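Local coordinates for protein histidinol-phosphatase (Bordetella pertussis, PDB 3FVV) that probably hydrolyses histidinol phosphate to histidinol and phosphate, a late step of histidine biosynthesis, as a magnesium-dependent hydrolase of the HAD superfamily, at residues R4-D10 and F178-Y184. Residues are numbered along the deposited sequence; the frame is centred on the assembly and turned at random.
Sequences RRLALFD and FAESYFY
Strands 5-9 and 180-184 are extended and parallel (9°), axes 4.6 Å apart at closest approach; Ala179, just before 180-184, is helical (phi/psi -64/-35). The register runs from Leu6-Ser181 to Phe9-Tyr184. Arg4 O accepts a hydrogen bond from Ala179 N (2.8 Å). The Arg5 guanidinium lies with one face over Tyr182 CE2 and salt-bridges Asp109. Leu6 N donates to Glu180 O (3.0 Å); Leu6 O accepts from Tyr182 N (2.8 Å). Leu6 CB makes a CH-pi contact, 3.8 Å from the Phe178 ring centroid. Ala7, Phe9, Tyr182 and Tyr184 point to one face, Leu6, Leu8, Ser181 and Phe183 to the other. The two strands belong to the parallel core of the HAD Rossmann-like fold; strand 110-115 also flanks 5-9. Leu8 N hydrogen-bonds to Tyr182 O (2.9 Å), Tyr184 N to Leu8 O (3.0 Å). Leu8 CB meets Phe183 CD1 at 3.6 Å. Phe9 and Tyr184 (chi1 m) hold rings near parallel (18°) but slid apart, centroids 5.1 Å. Asp10 N donates to Tyr184 O (3.0 Å). Asp10 (chi1 t) starts the family's DxD motif, consistent with the nucleophile; its carboxylate salt-bridges Lys160, hydrogen-bonds Thr14 and, between nearest atoms, is about 3 Å from a sulfate, probably from crystallisation liquor, possibly marking the phosphate pocket.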
loop_
_atom_site.group_PDB
_atom_site.type_symbol
_atom_site.label_atom_id
_atom_site.label_comp_id
_atom_site.label_asym_id
_atom_site.label_seq_id
_atom_site.Cartn_x
_atom_site.Cartn_y
_atom_site.Cartn_z
ATOM N N ARG A 4 24.870 -4.574 -2.018
ATOM C CA ARG A 4 23.527 -4.089 -2.322
ATOM C C ARG A 4 22.635 -3.821 -1.076
ATOM O O ARG A 4 22.791 -4.442 -0.035
ATOM C CB ARG A 4 22.832 -5.035 -3.284
ATOM C CG ARG A 4 21.748 -4.304 -4.035
ATOM C CD ARG A 4 21.067 -5.164 -5.052
ATOM N NE ARG A 4 20.314 -4.294 -5.961
ATOM C CZ ARG A 4 19.516 -4.720 -6.946
ATOM N NH1 ARG A 4 19.349 -6.040 -7.156
ATOM N NH2 ARG A 4 18.885 -3.822 -7.716
ATOM N N ARG A 5 21.733 -2.857 -1.176
ATOM C CA ARG A 5 20.770 -2.618 -0.106
ATOM C C ARG A 5 19.353 -2.877 -0.617
ATOM O O ARG A 5 19.107 -2.881 -1.825
ATOM C CB ARG A 5 20.943 -1.226 0.465
ATOM C CG ARG A 5 22.483 -0.965 0.756
ATOM C CD ARG A 5 22.772 0.430 1.129
ATOM N NE ARG A 5 22.026 1.346 0.264
ATOM C CZ ARG A 5 21.968 2.655 0.476
ATOM N NH1 ARG A 5 22.673 3.189 1.486
ATOM N NH2 ARG A 5 21.259 3.440 -0.328
ATOM N N LEU A 6 18.449 -3.143 0.308
ATOM C CA LEU A 6 17.031 -3.329 -0.022
ATOM C C LEU A 6 16.299 -2.082 0.477
ATOM O O LEU A 6 16.552 -1.598 1.610
ATOM C CB LEU A 6 16.494 -4.543 0.690
ATOM C CG LEU A 6 15.057 -4.967 0.438
ATOM C CD1 LEU A 6 14.892 -5.395 -0.974
ATOM C CD2 LEU A 6 14.753 -6.069 1.488
ATOM N N ALA A 7 15.382 -1.583 -0.346
ATOM C CA ALA A 7 14.570 -0.476 0.071
ATOM C C ALA A 7 13.092 -0.747 -0.135
ATOM O O ALA A 7 12.610 -0.863 -1.278
ATOM C CB ALA A 7 15.026 0.835 -0.738
ATOM N N LEU A 8 12.355 -0.767 0.961
ATOM C CA LEU A 8 10.940 -1.033 0.965
ATOM C C LEU A 8 10.196 0.249 1.352
ATOM O O LEU A 8 10.557 0.944 2.324
ATOM C CB LEU A 8 10.607 -2.127 1.993
ATOM C CG LEU A 8 11.434 -3.429 1.796
ATOM C CD1 LEU A 8 11.115 -4.441 2.953
ATOM C CD2 LEU A 8 11.245 -4.062 0.440
ATOM N N PHE A 9 9.126 0.509 0.610
ATOM C CA PHE A 9 8.269 1.643 0.837
ATOM C C PHE A 9 6.830 1.267 1.094
ATOM O O PHE A 9 6.205 0.610 0.292
ATOM C CB PHE A 9 8.358 2.561 -0.368
ATOM C CG PHE A 9 9.734 2.928 -0.716
ATOM C CD1 PHE A 9 10.364 3.971 -0.061
ATOM C CD2 PHE A 9 10.424 2.211 -1.667
ATOM C CE1 PHE A 9 11.641 4.311 -0.368
ATOM C CE2 PHE A 9 11.715 2.543 -2.010
ATOM C CZ PHE A 9 12.322 3.621 -1.381
ATOM N N ASP A 10 6.305 1.729 2.209
ATOM C CA ASP A 10 4.850 1.798 2.413
ATOM C C ASP A 10 4.254 2.818 1.422
ATOM O O ASP A 10 4.938 3.710 0.961
ATOM C CB ASP A 10 4.579 2.234 3.872
ATOM C CG ASP A 10 3.065 2.240 4.222
ATOM O OD1 ASP A 10 2.402 1.177 3.983
ATOM O OD2 ASP A 10 2.544 3.283 4.691
ATOM N N PHE A 178 21.485 -8.473 2.130
ATOM C CA PHE A 178 21.730 -7.029 1.877
ATOM C C PHE A 178 22.619 -6.400 2.926
ATOM O O PHE A 178 22.547 -6.739 4.084
ATOM C CB PHE A 178 20.395 -6.303 1.817
ATOM C CG PHE A 178 19.534 -6.834 0.760
ATOM C CD1 PHE A 178 19.733 -6.452 -0.548
ATOM C CD2 PHE A 178 18.602 -7.823 1.044
ATOM C CE1 PHE A 178 18.968 -6.985 -1.549
ATOM C CE2 PHE A 178 17.848 -8.381 0.030
ATOM C CZ PHE A 178 18.037 -7.954 -1.266
ATOM N N ALA A 179 23.427 -5.442 2.526
ATOM C CA ALA A 179 24.239 -4.693 3.483
ATOM C C ALA A 179 23.365 -3.891 4.461
ATOM O O ALA A 179 23.725 -3.735 5.626
ATOM C CB ALA A 179 25.262 -3.782 2.730
ATOM N N GLU A 180 22.224 -3.359 3.999
ATOM C CA GLU A 180 21.197 -2.766 4.871
ATOM C C GLU A 180 19.862 -3.015 4.195
ATOM O O GLU A 180 19.801 -3.166 2.979
ATOM C CB GLU A 180 21.282 -1.240 4.933
ATOM C CG GLU A 180 22.564 -0.633 5.414
ATOM C CD GLU A 180 22.915 -1.065 6.808
ATOM O OE1 GLU A 180 22.008 -1.488 7.593
ATOM O OE2 GLU A 180 24.125 -0.999 7.124
ATOM N N SER A 181 18.800 -2.946 4.965
ATOM C CA SER A 181 17.412 -2.933 4.443
ATOM C C SER A 181 16.695 -1.803 5.092
ATOM O O SER A 181 16.722 -1.704 6.330
ATOM C CB SER A 181 16.676 -4.202 4.810
ATOM O OG SER A 181 17.044 -4.575 6.137
ATOM N N TYR A 182 16.084 -0.938 4.264
ATOM C CA TYR A 182 15.298 0.208 4.705
ATOM C C TYR A 182 13.790 -0.135 4.550
ATOM O O TYR A 182 13.429 -0.886 3.660
ATOM C CB TYR A 182 15.570 1.410 3.790
ATOM C CG TYR A 182 16.981 1.954 3.813
ATOM C CD1 TYR A 182 17.296 3.077 4.558
ATOM C CD2 TYR A 182 17.995 1.378 3.070
ATOM C CE1 TYR A 182 18.581 3.599 4.591
ATOM C CE2 TYR A 182 19.296 1.890 3.122
ATOM C CZ TYR A 182 19.557 2.993 3.905
ATOM O OH TYR A 182 20.799 3.574 3.958
ATOM N N PHE A 183 12.948 0.378 5.444
ATOM C CA PHE A 183 11.496 0.358 5.279
ATOM C C PHE A 183 10.988 1.692 5.815
ATOM O O PHE A 183 11.368 2.098 6.917
ATOM C CB PHE A 183 10.830 -0.819 5.999
ATOM C CG PHE A 183 9.325 -0.854 5.862
ATOM C CD1 PHE A 183 8.700 -0.676 4.619
ATOM C CD2 PHE A 183 8.530 -1.082 6.977
ATOM C CE1 PHE A 183 7.337 -0.688 4.501
ATOM C CE2 PHE A 183 7.159 -1.140 6.865
ATOM C CZ PHE A 183 6.545 -0.911 5.640
ATOM N N TYR A 184 10.262 2.423 4.971
ATOM C CA TYR A 184 9.609 3.633 5.321
ATOM C C TYR A 184 8.108 3.396 5.584
ATOM O O TYR A 184 7.427 2.832 4.750
ATOM C CB TYR A 184 9.735 4.638 4.160
ATOM C CG TYR A 184 11.139 5.056 3.772
ATOM C CD1 TYR A 184 11.623 6.308 4.092
ATOM C CD2 TYR A 184 11.960 4.210 3.037
ATOM C CE1 TYR A 184 12.883 6.688 3.713
ATOM C CE2 TYR A 184 13.237 4.571 2.686
ATOM C CZ TYR A 184 13.684 5.826 3.010
ATOM O OH TYR A 184 14.949 6.200 2.630
#